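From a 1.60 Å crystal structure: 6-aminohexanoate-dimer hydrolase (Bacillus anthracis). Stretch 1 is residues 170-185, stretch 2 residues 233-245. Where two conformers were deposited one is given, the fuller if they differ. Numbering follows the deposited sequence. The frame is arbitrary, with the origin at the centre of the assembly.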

# COMPACT_ATOMS: atom_id res chain seq x y z
N LYS A 170 -3.58 -11.53 -23.40
CA LYS A 170 -2.94 -12.36 -24.41
C LYS A 170 -1.51 -11.91 -24.70
O LYS A 170 -0.67 -12.72 -25.09
CB LYS A 170 -3.78 -12.41 -25.66
CG LYS A 170 -3.93 -11.09 -26.41
CD LYS A 170 -5.06 -11.22 -27.43
CE LYS A 170 -4.90 -10.27 -28.58
NZ LYS A 170 -5.84 -10.72 -29.64
N GLU A 171 -1.24 -10.61 -24.51
CA GLU A 171 0.13 -10.08 -24.61
C GLU A 171 1.16 -10.73 -23.71
O GLU A 171 2.37 -10.69 -24.02
CB GLU A 171 0.14 -8.55 -24.34
CG GLU A 171 -0.68 -7.74 -25.31
CD GLU A 171 -2.11 -7.52 -24.85
OE1 GLU A 171 -2.64 -8.33 -24.08
OE2 GLU A 171 -2.71 -6.52 -25.29
N LEU A 172 0.69 -11.35 -22.62
CA LEU A 172 1.56 -12.02 -21.66
C LEU A 172 1.67 -13.54 -21.87
O LEU A 172 2.29 -14.24 -21.05
CB LEU A 172 1.10 -11.74 -20.23
CG LEU A 172 1.39 -10.34 -19.66
CD1 LEU A 172 0.88 -10.23 -18.24
CD2 LEU A 172 2.89 -10.04 -19.73
N LYS A 173 1.06 -14.04 -22.95
CA LYS A 173 1.04 -15.48 -23.16
C LYS A 173 2.44 -16.12 -23.09
O LYS A 173 3.39 -15.72 -23.77
CB LYS A 173 0.32 -15.83 -24.47
CG LYS A 173 -0.01 -17.31 -24.68
CD LYS A 173 -1.34 -17.69 -24.04
CE LYS A 173 -1.81 -19.10 -24.41
NZ LYS A 173 -3.16 -19.45 -23.86
N ASN A 174 2.53 -17.12 -22.23
CA ASN A 174 3.73 -17.95 -22.04
C ASN A 174 4.90 -17.20 -21.41
O ASN A 174 6.00 -17.71 -21.41
CB ASN A 174 4.15 -18.66 -23.35
CG ASN A 174 3.13 -19.66 -23.82
OD1 ASN A 174 2.46 -20.32 -23.00
ND2 ASN A 174 3.00 -19.79 -25.15
N THR A 175 4.65 -16.01 -20.85
CA THR A 175 5.67 -15.25 -20.08
C THR A 175 5.52 -15.55 -18.61
O THR A 175 4.52 -16.09 -18.21
CB THR A 175 5.60 -13.73 -20.32
OG1 THR A 175 4.46 -13.18 -19.66
CG2 THR A 175 5.58 -13.41 -21.82
N PRO A 176 6.51 -15.18 -17.76
CA PRO A 176 6.41 -15.57 -16.38
C PRO A 176 5.16 -15.06 -15.62
O PRO A 176 4.56 -15.81 -14.82
CB PRO A 176 7.64 -14.92 -15.77
CG PRO A 176 8.64 -14.98 -16.89
CD PRO A 176 7.84 -14.63 -18.09
N PHE A 177 4.83 -13.79 -15.77
CA PHE A 177 3.58 -13.27 -15.16
C PHE A 177 2.35 -13.82 -15.83
O PHE A 177 1.32 -13.98 -15.19
CB PHE A 177 3.51 -11.74 -15.10
CG PHE A 177 4.44 -11.13 -14.09
CD1 PHE A 177 4.26 -11.37 -12.74
CD2 PHE A 177 5.49 -10.33 -14.49
CE1 PHE A 177 5.10 -10.81 -11.80
CE2 PHE A 177 6.34 -9.78 -13.56
CZ PHE A 177 6.15 -10.04 -12.23
N GLY A 178 2.45 -14.14 -17.12
CA GLY A 178 1.36 -14.77 -17.84
C GLY A 178 0.95 -16.16 -17.38
O GLY A 178 -0.27 -16.52 -17.36
N LYS A 179 1.95 -16.94 -17.04
CA LYS A 179 1.80 -18.33 -16.65
C LYS A 179 1.30 -18.48 -15.25
O LYS A 179 0.81 -19.55 -14.87
CB LYS A 179 3.14 -19.07 -16.90
CG LYS A 179 3.44 -19.20 -18.38
CD LYS A 179 4.88 -19.61 -18.71
CE LYS A 179 5.17 -21.08 -18.60
NZ LYS A 179 6.64 -21.27 -18.78
N ALA A 180 1.45 -17.45 -14.43
CA ALA A 180 0.96 -17.51 -13.06
C ALA A 180 -0.55 -17.43 -13.03
O ALA A 180 -1.16 -16.69 -13.81
CB ALA A 180 1.52 -16.34 -12.26
N THR A 181 -1.15 -18.13 -12.08
CA THR A 181 -2.58 -17.97 -11.84
C THR A 181 -2.82 -16.65 -11.13
O THR A 181 -1.90 -16.10 -10.50
CB THR A 181 -3.23 -19.08 -10.98
OG1 THR A 181 -2.69 -19.06 -9.65
CG2 THR A 181 -3.10 -20.49 -11.61
N LEU A 182 -4.05 -16.17 -11.21
CA LEU A 182 -4.39 -14.94 -10.52
C LEU A 182 -4.15 -15.08 -9.01
O LEU A 182 -3.64 -14.13 -8.39
CB LEU A 182 -5.82 -14.52 -10.78
CG LEU A 182 -6.02 -13.76 -12.08
CD1 LEU A 182 -5.58 -14.51 -13.32
CD2 LEU A 182 -7.47 -13.30 -12.18
N GLN A 183 -4.52 -16.22 -8.44
CA GLN A 183 -4.30 -16.50 -7.04
C GLN A 183 -2.82 -16.44 -6.66
O GLN A 183 -2.47 -15.85 -5.63
CB GLN A 183 -4.98 -17.81 -6.59
CG GLN A 183 -5.02 -17.95 -5.07
CD GLN A 183 -5.82 -16.83 -4.39
OE1 GLN A 183 -6.98 -16.62 -4.69
NE2 GLN A 183 -5.19 -16.13 -3.46
N GLN A 184 -1.96 -17.03 -7.49
CA GLN A 184 -0.49 -16.92 -7.30
C GLN A 184 0.00 -15.50 -7.27
O GLN A 184 0.86 -15.13 -6.43
CB GLN A 184 0.25 -17.79 -8.33
CG GLN A 184 0.06 -19.27 -7.99
CD GLN A 184 0.42 -20.22 -9.16
OE1 GLN A 184 0.63 -19.77 -10.34
NE2 GLN A 184 0.46 -21.51 -8.87
N LEU A 185 -0.54 -14.68 -8.17
CA LEU A 185 -0.22 -13.24 -8.20
C LEU A 185 -0.69 -12.55 -6.92
O LEU A 185 0.09 -11.78 -6.25
CB LEU A 185 -0.81 -12.59 -9.45
CG LEU A 185 -0.26 -13.03 -10.80
CD1 LEU A 185 -1.20 -12.67 -11.95
CD2 LEU A 185 1.12 -12.46 -11.11
N MSE A 233 7.97 -3.55 -18.69
CA MSE A 233 8.66 -4.19 -17.57
C MSE A 233 8.17 -5.61 -17.37
O MSE A 233 8.94 -6.51 -17.13
CB MSE A 233 8.49 -3.35 -16.29
CG MSE A 233 9.15 -3.95 -15.05
SE MSE A 233 8.64 -3.14 -13.39
CE MSE A 233 6.86 -3.94 -13.30
N LEU A 234 6.85 -5.80 -17.47
CA LEU A 234 6.28 -7.12 -17.27
C LEU A 234 6.78 -8.07 -18.34
O LEU A 234 6.99 -9.25 -18.06
CB LEU A 234 4.76 -7.04 -17.30
CG LEU A 234 4.13 -6.17 -16.19
CD1 LEU A 234 2.61 -6.16 -16.35
CD2 LEU A 234 4.59 -6.52 -14.77
N GLN A 235 7.02 -7.54 -19.55
CA GLN A 235 7.46 -8.35 -20.68
C GLN A 235 8.94 -8.74 -20.54
O GLN A 235 9.40 -9.72 -21.14
CB GLN A 235 7.25 -7.61 -22.01
CG GLN A 235 5.82 -7.38 -22.46
CD GLN A 235 5.07 -8.64 -22.80
OE1 GLN A 235 5.60 -9.76 -22.65
NE2 GLN A 235 3.80 -8.48 -23.22
N GLU A 236 9.68 -7.97 -19.74
CA GLU A 236 11.09 -8.27 -19.46
C GLU A 236 11.31 -9.30 -18.33
O GLU A 236 12.46 -9.68 -18.06
CB GLU A 236 11.83 -6.97 -19.05
CG GLU A 236 12.04 -5.98 -20.18
CD GLU A 236 13.13 -4.98 -19.89
OE1 GLU A 236 13.56 -4.85 -18.72
OE2 GLU A 236 13.56 -4.30 -20.83
N ALA A 237 10.23 -9.74 -17.66
CA ALA A 237 10.32 -10.65 -16.51
C ALA A 237 10.99 -11.94 -16.89
O ALA A 237 10.68 -12.53 -17.95
CB ALA A 237 8.94 -10.94 -15.93
N LYS A 238 11.92 -12.36 -16.04
CA LYS A 238 12.58 -13.65 -16.17
C LYS A 238 12.26 -14.49 -14.94
O LYS A 238 12.52 -14.08 -13.78
CB LYS A 238 14.10 -13.49 -16.31
CG LYS A 238 14.82 -14.79 -16.54
CD LYS A 238 16.33 -14.68 -16.33
CE LYS A 238 16.90 -15.98 -15.79
NZ LYS A 238 16.29 -16.39 -14.49
N GLU A 239 11.71 -15.68 -15.17
CA GLU A 239 11.28 -16.55 -14.07
C GLU A 239 12.50 -17.16 -13.33
O GLU A 239 13.44 -17.66 -13.95
CB GLU A 239 10.39 -17.67 -14.64
CG GLU A 239 9.80 -18.57 -13.57
CD GLU A 239 8.92 -19.66 -14.12
OE1 GLU A 239 7.88 -19.32 -14.71
OE2 GLU A 239 9.25 -20.86 -13.92
N THR A 240 12.47 -17.12 -12.00
CA THR A 240 13.55 -17.62 -11.20
C THR A 240 13.12 -18.79 -10.32
O THR A 240 13.94 -19.44 -9.74
CB THR A 240 14.14 -16.51 -10.32
OG1 THR A 240 13.13 -15.98 -9.49
CG2 THR A 240 14.75 -15.38 -11.19
N ALA A 241 11.82 -19.01 -10.19
CA ALA A 241 11.29 -20.21 -9.55
C ALA A 241 9.88 -20.44 -10.04
O ALA A 241 9.25 -19.53 -10.57
CB ALA A 241 11.35 -20.16 -8.04
N PRO A 242 9.38 -21.68 -9.89
CA PRO A 242 8.07 -21.91 -10.46
C PRO A 242 6.98 -21.13 -9.74
O PRO A 242 7.04 -20.98 -8.51
CB PRO A 242 7.88 -23.43 -10.30
CG PRO A 242 9.27 -23.96 -10.27
CD PRO A 242 10.06 -22.93 -9.51
N PRO A 243 5.97 -20.69 -10.48
CA PRO A 243 4.91 -19.97 -9.80
C PRO A 243 4.15 -20.84 -8.78
O PRO A 243 3.86 -22.03 -9.01
CB PRO A 243 4.01 -19.50 -10.94
CG PRO A 243 4.26 -20.43 -12.05
CD PRO A 243 5.72 -20.79 -11.94
N GLY A 244 3.90 -20.26 -7.61
CA GLY A 244 3.27 -21.00 -6.54
C GLY A 244 4.25 -21.64 -5.58
O GLY A 244 3.86 -22.07 -4.49
N SER A 245 5.54 -21.68 -5.93
CA SER A 245 6.49 -22.50 -5.18
C SER A 245 7.03 -21.87 -3.92
O SER A 245 7.38 -22.59 -2.97
CB SER A 245 7.65 -22.93 -6.09
OG SER A 245 8.51 -21.87 -6.41
O HOH W 1 5.29 -11.41 -24.82
O HOH W 2 5.74 -11.77 -17.75
O HOH W 3 6.38 -17.43 -13.30

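The contact is a mainly apolar packing of two segments, fastened by a single direct hydrogen bond and supplemented by two bridging waters, with 644 Å² buried in total over both sides.

Q235 NE2 donates to E171 O at 2.8 Å with an N-H...O angle of 171°, so the bond is both short and nearly linear. The CA-to-CB bond of Q235 points sideways, and two m rotamers (chi1 -69°, chi2 -66°) bring the amide nearer to stretch 1. A long, flexible amide suits this place because its NH2 can serve a backbone carbonyl while its oxygen lies near water 1, whose oxygen is 2.7 Å from Q235 OE1. The aliphatic wall beside the amide is L172, whose CD2 lies 3.9 Å from Q235 NE2 and 4.3 Å from L234 CB.

The apolar centre is formed by P176, F177, L234 and A237, all with CA-to-CB bonds directed toward the opposing stretch. F177, buried and with chi1 at -72° (m), places CE2 3.9 Å from L234 CD2 and 3.7 Å from A237 CB; both methyls meet the ring obliquely. The small side chain of A237 fits here while its backbone comes close to proline: P176 CG is 3.4 Å from A237 O and 3.6 Å from E239 N. P176 has 80 Å² covered, the largest area of any residue in the contact, and these distances, with P176 CG 4.2 Å from A237 CB, show its compact ring packing against backbone as well as side chains.

Water 2 donates to T175 OG1 (2.7 Å from its oxygen) and to L234 O (2.8 Å), and accepts from F177 N at 3.0 Å. The T175 hydroxyl also receives a weak capping bond from G178 N to T175 OG1 at 3.4 Å. Water 3 donates to P176 O at 2.9 Å and to E239 OE1 at 2.8 Å from its oxygen; the extended E239 side chain (chi1 and chi2 both t) carries the carboxylate to it.

Farther along, A180 CB meets P243 CB at 4.2 Å. Q184 is held by reciprocal bonds with T181: Q184 N to T181 OG1 at 3.1 Å, a helix cap, and T181 N to Q184 OE1 at 3.0 Å. Q184 NE2 approaches P243 O at 3.4 Å, but the angle is too poor for a hydrogen bond. G244 suits its position doubly: an ideal CB would lie 2.6 Å from Q184 NE2, and its phi/psi of 93/-12° favours glycine.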